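Local coordinates for protein ATP:cob(I)alamin adenosyltransferase, putative (Burkholderia thailandensis, PDB 2ZHZ) that probably catalyses transfer of the adenosyl group of ATP to cobalamin, giving adenosylcobalamin and triphosphate, and works as a homotrimer, at residues B[8-11]-B[12-16]; B[18-21]-B[22-26]. All coordinates share one frame; numbering follows the deposited sequence.

Contact 1 (B[8-11]-B[12-16]). With ATP (adenosine-5'-triphosphate), chain G.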
loop_
_atom_site.group_PDB
_atom_site.type_symbol
_atom_site.label_atom_id
_atom_site.label_comp_id
_atom_site.label_asym_id
_atom_site.label_seq_id
_atom_site.Cartn_x
_atom_site.Cartn_y
_atom_site.Cartn_z
ATOM N N ILE B 8 -7.091 31.236 2.199
ATOM C CA ILE B 8 -6.347 30.512 1.173
ATOM C C ILE B 8 -7.239 30.199 -0.020
ATOM O O ILE B 8 -8.335 29.659 0.143
ATOM C CB ILE B 8 -5.777 29.188 1.728
ATOM C CG1 ILE B 8 -4.803 29.479 2.873
ATOM C CG2 ILE B 8 -5.083 28.412 0.613
ATOM C CD1 ILE B 8 -3.564 30.247 2.452
ATOM N N ALA B 9 -6.759 30.537 -1.214
ATOM C CA ALA B 9 -7.501 30.308 -2.451
ATOM C C ALA B 9 -7.906 28.847 -2.597
ATOM O O ALA B 9 -7.172 27.942 -2.203
ATOM C CB ALA B 9 -6.664 30.736 -3.653
ATOM N N THR B 10 -9.076 28.622 -3.178
ATOM C CA THR B 10 -9.577 27.270 -3.361
ATOM C C THR B 10 -8.966 26.568 -4.567
ATOM O O THR B 10 -8.722 27.188 -5.605
ATOM C CB THR B 10 -11.106 27.273 -3.525
ATOM O OG1 THR B 10 -11.705 27.858 -2.364
ATOM C CG2 THR B 10 -11.628 25.852 -3.694
ATOM N N ARG B 11 -8.706 25.273 -4.413
ATOM C CA ARG B 11 -8.164 24.460 -5.493
ATOM C C ARG B 11 -9.285 23.526 -5.946
ATOM O O ARG B 11 -10.195 23.218 -5.176
ATOM C CB ARG B 11 -6.930 23.681 -5.021
ATOM C CG ARG B 11 -5.745 24.599 -4.726
ATOM C CD ARG B 11 -4.540 23.886 -4.111
ATOM N NE ARG B 11 -3.609 23.351 -5.104
ATOM C CZ ARG B 11 -3.800 22.228 -5.788
ATOM N NH1 ARG B 11 -4.896 21.506 -5.592
ATOM N NH2 ARG B 11 -2.893 21.827 -6.669
ATOM N N THR B 12 -9.218 23.105 -7.204
ATOM C CA THR B 12 -10.225 22.251 -7.836
ATOM C C THR B 12 -11.012 21.244 -6.982
ATOM O O THR B 12 -12.251 21.257 -6.974
ATOM C CB THR B 12 -9.589 21.510 -9.031
ATOM O OG1 THR B 12 -9.026 22.473 -9.931
ATOM C CG2 THR B 12 -10.622 20.693 -9.769
ATOM N N GLY B 13 -10.303 20.372 -6.276
ATOM C CA GLY B 13 -10.966 19.372 -5.458
ATOM C C GLY B 13 -10.930 19.622 -3.962
ATOM O O GLY B 13 -11.030 18.684 -3.170
ATOM N N ASP B 14 -10.788 20.881 -3.564
ATOM C CA ASP B 14 -10.758 21.215 -2.143
ATOM C C ASP B 14 -12.067 20.876 -1.440
ATOM O O ASP B 14 -12.085 20.706 -0.220
ATOM C CB ASP B 14 -10.467 22.705 -1.930
ATOM C CG ASP B 14 -8.986 23.011 -1.884
ATOM O OD1 ASP B 14 -8.176 22.065 -1.823
ATOM O OD2 ASP B 14 -8.632 24.208 -1.892
ATOM N N ASP B 15 -13.161 20.785 -2.195
ATOM C CA ASP B 15 -14.455 20.489 -1.585
ATOM C C ASP B 15 -14.732 19.004 -1.406
ATOM O O ASP B 15 -15.827 18.613 -1.011
ATOM C CB ASP B 15 -15.591 21.145 -2.382
ATOM C CG ASP B 15 -15.795 20.520 -3.746
ATOM O OD1 ASP B 15 -14.998 19.649 -4.148
ATOM O OD2 ASP B 15 -16.770 20.912 -4.422
ATOM N N GLY B 16 -13.738 18.174 -1.700
ATOM C CA GLY B 16 -13.916 16.745 -1.523
ATOM C C GLY B 16 -14.500 16.010 -2.713
ATOM O O GLY B 16 -14.797 14.821 -2.612
HETATM P PG ATP G . -7.142 19.582 -7.615
HETATM O O1G ATP G . -7.894 19.968 -6.362
HETATM O O2G ATP G . -6.836 20.733 -8.527
HETATM O O3G ATP G . -5.834 18.877 -7.314
HETATM P PB ATP G . -8.737 17.122 -7.969
HETATM O O1B ATP G . -8.354 16.830 -6.551
HETATM O O2B ATP G . -10.221 17.125 -8.270
HETATM O O3B ATP G . -8.093 18.553 -8.480
HETATM P PA ATP G . -6.443 15.702 -9.074
HETATM O O1A ATP G . -5.899 15.413 -7.715
HETATM O O2A ATP G . -5.781 16.758 -9.945
HETATM O O3A ATP G . -8.049 16.039 -8.982
HETATM O "O5'" ATP G . -6.429 14.295 -9.849
HETATM C "C5'" ATP G . -6.927 14.181 -11.169
HETATM C "C4'" ATP G . -7.623 12.830 -11.379
HETATM O "O4'" ATP G . -7.310 11.867 -10.347
HETATM C "C3'" ATP G . -9.139 12.977 -11.435
HETATM O "O3'" ATP G . -9.624 12.691 -12.757
HETATM C "C2'" ATP G . -9.698 12.032 -10.381
HETATM O "O2'" ATP G . -10.586 11.071 -10.977
HETATM C "C1'" ATP G . -8.500 11.358 -9.718
HETATM N N9 ATP G . -8.454 11.610 -8.230
HETATM C C8 ATP G . -8.563 12.815 -7.607
HETATM N N7 ATP G . -8.480 12.695 -6.260
HETATM C C5 ATP G . -8.313 11.394 -5.981
HETATM C C6 ATP G . -8.154 10.560 -4.743
HETATM N N6 ATP G . -8.161 11.134 -3.507
HETATM N N1 ATP G . -8.002 9.196 -4.895
HETATM C C2 ATP G . -7.993 8.597 -6.123
HETATM N N3 ATP G . -8.133 9.298 -7.290
HETATM C C4 ATP G . -8.296 10.671 -7.285
#

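Contact 2 (B[18-21]-B[22-26]). With ATP (adenosine-5'-triphosphate), chain G.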
loop_
_atom_site.group_PDB
_atom_site.type_symbol
_atom_site.label_atom_id
_atom_site.label_comp_id
_atom_site.label_asym_id
_atom_site.label_seq_id
_atom_site.Cartn_x
_atom_site.Cartn_y
_atom_site.Cartn_z
ATOM N N THR B 18 -14.371 15.331 -7.163
ATOM C CA THR B 18 -13.453 15.309 -8.292
ATOM C C THR B 18 -14.251 14.997 -9.554
ATOM O O THR B 18 -15.420 14.615 -9.479
ATOM C CB THR B 18 -12.340 14.251 -8.096
ATOM O OG1 THR B 18 -11.347 14.410 -9.114
ATOM C CG2 THR B 18 -12.916 12.841 -8.167
ATOM N N GLY B 19 -13.629 15.172 -10.712
ATOM C CA GLY B 19 -14.332 14.910 -11.953
ATOM C C GLY B 19 -13.875 13.660 -12.674
ATOM O O GLY B 19 -12.724 13.245 -12.548
ATOM N N LEU B 20 -14.791 13.053 -13.419
ATOM C CA LEU B 20 -14.491 11.861 -14.196
ATOM C C LEU B 20 -14.264 12.295 -15.641
ATOM O O LEU B 20 -14.600 13.420 -16.014
ATOM C CB LEU B 20 -15.652 10.869 -14.116
ATOM C CG LEU B 20 -15.876 10.245 -12.736
ATOM C CD1 LEU B 20 -17.123 9.378 -12.756
ATOM C CD2 LEU B 20 -14.655 9.424 -12.351
ATOM N N GLY B 21 -13.696 11.404 -16.445
ATOM C CA GLY B 21 -13.413 11.720 -17.836
ATOM C C GLY B 21 -14.588 12.108 -18.719
ATOM O O GLY B 21 -14.391 12.684 -19.791
ATOM N N ASP B 22 -15.806 11.806 -18.289
ATOM C CA ASP B 22 -16.980 12.135 -19.087
ATOM C C ASP B 22 -17.604 13.470 -18.681
ATOM O O ASP B 22 -18.650 13.859 -19.202
ATOM C CB ASP B 22 -18.017 11.017 -18.973
ATOM C CG ASP B 22 -18.551 10.862 -17.571
ATOM O OD1 ASP B 22 -17.947 11.424 -16.633
ATOM O OD2 ASP B 22 -19.573 10.168 -17.403
ATOM N N GLY B 23 -16.961 14.167 -17.748
ATOM C CA GLY B 23 -17.470 15.453 -17.303
ATOM C C GLY B 23 -18.267 15.425 -16.014
ATOM O O GLY B 23 -18.553 16.474 -15.442
ATOM N N SER B 24 -18.630 14.236 -15.544
ATOM C CA SER B 24 -19.408 14.121 -14.316
ATOM C C SER B 24 -18.538 14.303 -13.075
ATOM O O SER B 24 -17.321 14.135 -13.131
ATOM C CB SER B 24 -20.107 12.759 -14.253
ATOM O OG SER B 24 -19.163 11.703 -14.221
ATOM N N ARG B 25 -19.169 14.671 -11.964
ATOM C CA ARG B 25 -18.459 14.864 -10.705
ATOM C C ARG B 25 -18.912 13.855 -9.671
ATOM O O ARG B 25 -20.085 13.484 -9.622
ATOM C CB ARG B 25 -18.695 16.259 -10.139
ATOM C CG ARG B 25 -17.996 17.366 -10.884
ATOM C CD ARG B 25 -17.916 18.614 -10.019
ATOM N NE ARG B 25 -16.835 18.542 -9.039
ATOM C CZ ARG B 25 -15.544 18.494 -9.357
ATOM N NH1 ARG B 25 -15.172 18.506 -10.632
ATOM N NH2 ARG B 25 -14.625 18.450 -8.402
ATOM N N VAL B 26 -17.975 13.421 -8.839
ATOM C CA VAL B 26 -18.272 12.458 -7.790
ATOM C C VAL B 26 -17.458 12.815 -6.558
ATOM O O VAL B 26 -16.449 13.513 -6.659
ATOM C CB VAL B 26 -17.914 11.024 -8.226
ATOM C CG1 VAL B 26 -18.760 10.621 -9.426
ATOM C CG2 VAL B 26 -16.431 10.938 -8.570
HETATM P PG ATP G . -7.142 19.582 -7.615
HETATM O O1G ATP G . -7.894 19.968 -6.362
HETATM O O2G ATP G . -6.836 20.733 -8.527
HETATM O O3G ATP G . -5.834 18.877 -7.314
HETATM P PB ATP G . -8.737 17.122 -7.969
HETATM O O1B ATP G . -8.354 16.830 -6.551
HETATM O O2B ATP G . -10.221 17.125 -8.270
HETATM O O3B ATP G . -8.093 18.553 -8.480
HETATM P PA ATP G . -6.443 15.702 -9.074
HETATM O O1A ATP G . -5.899 15.413 -7.715
HETATM O O2A ATP G . -5.781 16.758 -9.945
HETATM O O3A ATP G . -8.049 16.039 -8.982
HETATM O "O5'" ATP G . -6.429 14.295 -9.849
HETATM C "C5'" ATP G . -6.927 14.181 -11.169
HETATM C "C4'" ATP G . -7.623 12.830 -11.379
HETATM O "O4'" ATP G . -7.310 11.867 -10.347
HETATM C "C3'" ATP G . -9.139 12.977 -11.435
HETATM O "O3'" ATP G . -9.624 12.691 -12.757
HETATM C "C2'" ATP G . -9.698 12.032 -10.381
HETATM O "O2'" ATP G . -10.586 11.071 -10.977
HETATM C "C1'" ATP G . -8.500 11.358 -9.718
HETATM N N9 ATP G . -8.454 11.610 -8.230
HETATM C C8 ATP G . -8.563 12.815 -7.607
HETATM N N7 ATP G . -8.480 12.695 -6.260
HETATM C C5 ATP G . -8.313 11.394 -5.981
HETATM C C6 ATP G . -8.154 10.560 -4.743
HETATM N N6 ATP G . -8.161 11.134 -3.507
HETATM N N1 ATP G . -8.002 9.196 -4.895
HETATM C C2 ATP G . -7.993 8.597 -6.123
HETATM N N3 ATP G . -8.133 9.298 -7.290
HETATM C C4 ATP G . -8.296 10.671 -7.285
#

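Contact 1 (B[8-11]-B[12-16])
The ATP-binding loop near the N-terminus bends sharply where Arg11 and Asp14 hold each other through their backbones and the Asp14 carboxylate. Asp14 OD2 takes the amide hydrogen of Arg11 N at 2.7 Å in a bond of 161°, reached from well above the carboxylate plane. In return Asp14 N donates to Arg11 O over 2.9 Å, which closes a type I turn from Arg11 to Asp14. Asp14 OD2 also lies 3.5 Å from Thr10 CA. Alongside, the methyl CG2 of Thr10 slides past Asp14 CB at 3.8 Å, the two side chains running in opposite directions.

A second type I turn, Gly13 to Gly16, follows directly and is closed by Gly16 N to Gly13 O. In this PduO-type loop the first turn presents Arg11, Thr12 and Gly13 to the phosphates, and the second leads on to strand 17-19. Gly13 N points at ATP O1G, in a bond modelled too short for its detail to be trusted. Thr12 sits beside the gamma-phosphate, with OG1 3.1 Å from ATP O2G.

Arg11 turns its guanidinium back to the same phosphate, with its chain bent at chi3 (89°). Arg11 NH1 reaches ATP O3G at 3.3 Å, a weak but straight bond that meets the guanidinium edge in its plane. The stronger partner of this group is Asp157 of the second subunit, in a salt bridge with NH2. Asp14, buried, is likewise gripped from that subunit, OD1 by Arg154 and OD2 by Arg150, which probably stabilises its negative charge. The planes of the Arg11 guanidinium and the Asp14 carboxylate are inclined by 47°, and Arg11 NH1 and Asp14 OD1, 5.0 Å apart, do not pair directly.

Contact 2 (B[18-21]-B[22-26])
Thr18 and Val26 face each other as an antiparallel hydrogen-bonded pair, the tightly packed end of the contact. Thr18 N donates to Val26 O at 2.8 Å and Val26 N returns a bond to Thr18 O at 2.9 Å, both close to straight. Beside them the Leu20 and Val26 side chains cross roughly at right angles, Leu20 CD1 touching Val26 CG1 at 3.9 Å, and both pack on Ile33 of helix 31-50. With chi1 at -171°, Thr18 OG1 lies anti to the backbone N and bonds ATP O2B at 3.1 Å, while Gly19 O accepts from ATP O3' of the ribose at 3.2 Å. On the other face of the strands the Arg25 guanidinium lies over the Thr18 carbonyl carbon, which is offset toward the guanidinium's rim, and Arg25 NH2 is bonded to Thr17.

The solvent side is Gly21, Asp22 and Gly23, in a type I turn closed by Gly23 N to Leu20 O. Here Asp22 OD1 accepts twice: its syn lone pair takes Ser24 OG at 2.7 Å, and Ser24 N comes from above the carboxylate plane, making an Asx turn. Strands 17-19 and 25-27 thus form a beta hairpin whose first strand binds ribose and beta-phosphate.

Overall arrangement
Contact 1 comes first along the chain, in the loop before strand 17-19, and contact 2 follows as the hairpin of strands 17-19 and 25-27. Their centres are about 16 Å apart, and they touch where Thr12 O lies 3.9 Å from Arg25 NH2. Both bind the same ATP: Arg11 to Gly13 address the gamma-phosphate, whereas Thr18 and Gly19 reach the beta-phosphate and ribose. Lys28, just past the hairpin, bonds the nucleotide and Gly13 O, linking the two. Only contact 1 meets the second subunit, which also supplies its Arg129, Glu132 and Arg133 to the ATP, whereas contact 2 packs on helix 31-50. The nucleotide site therefore lies between subunits of the trimer.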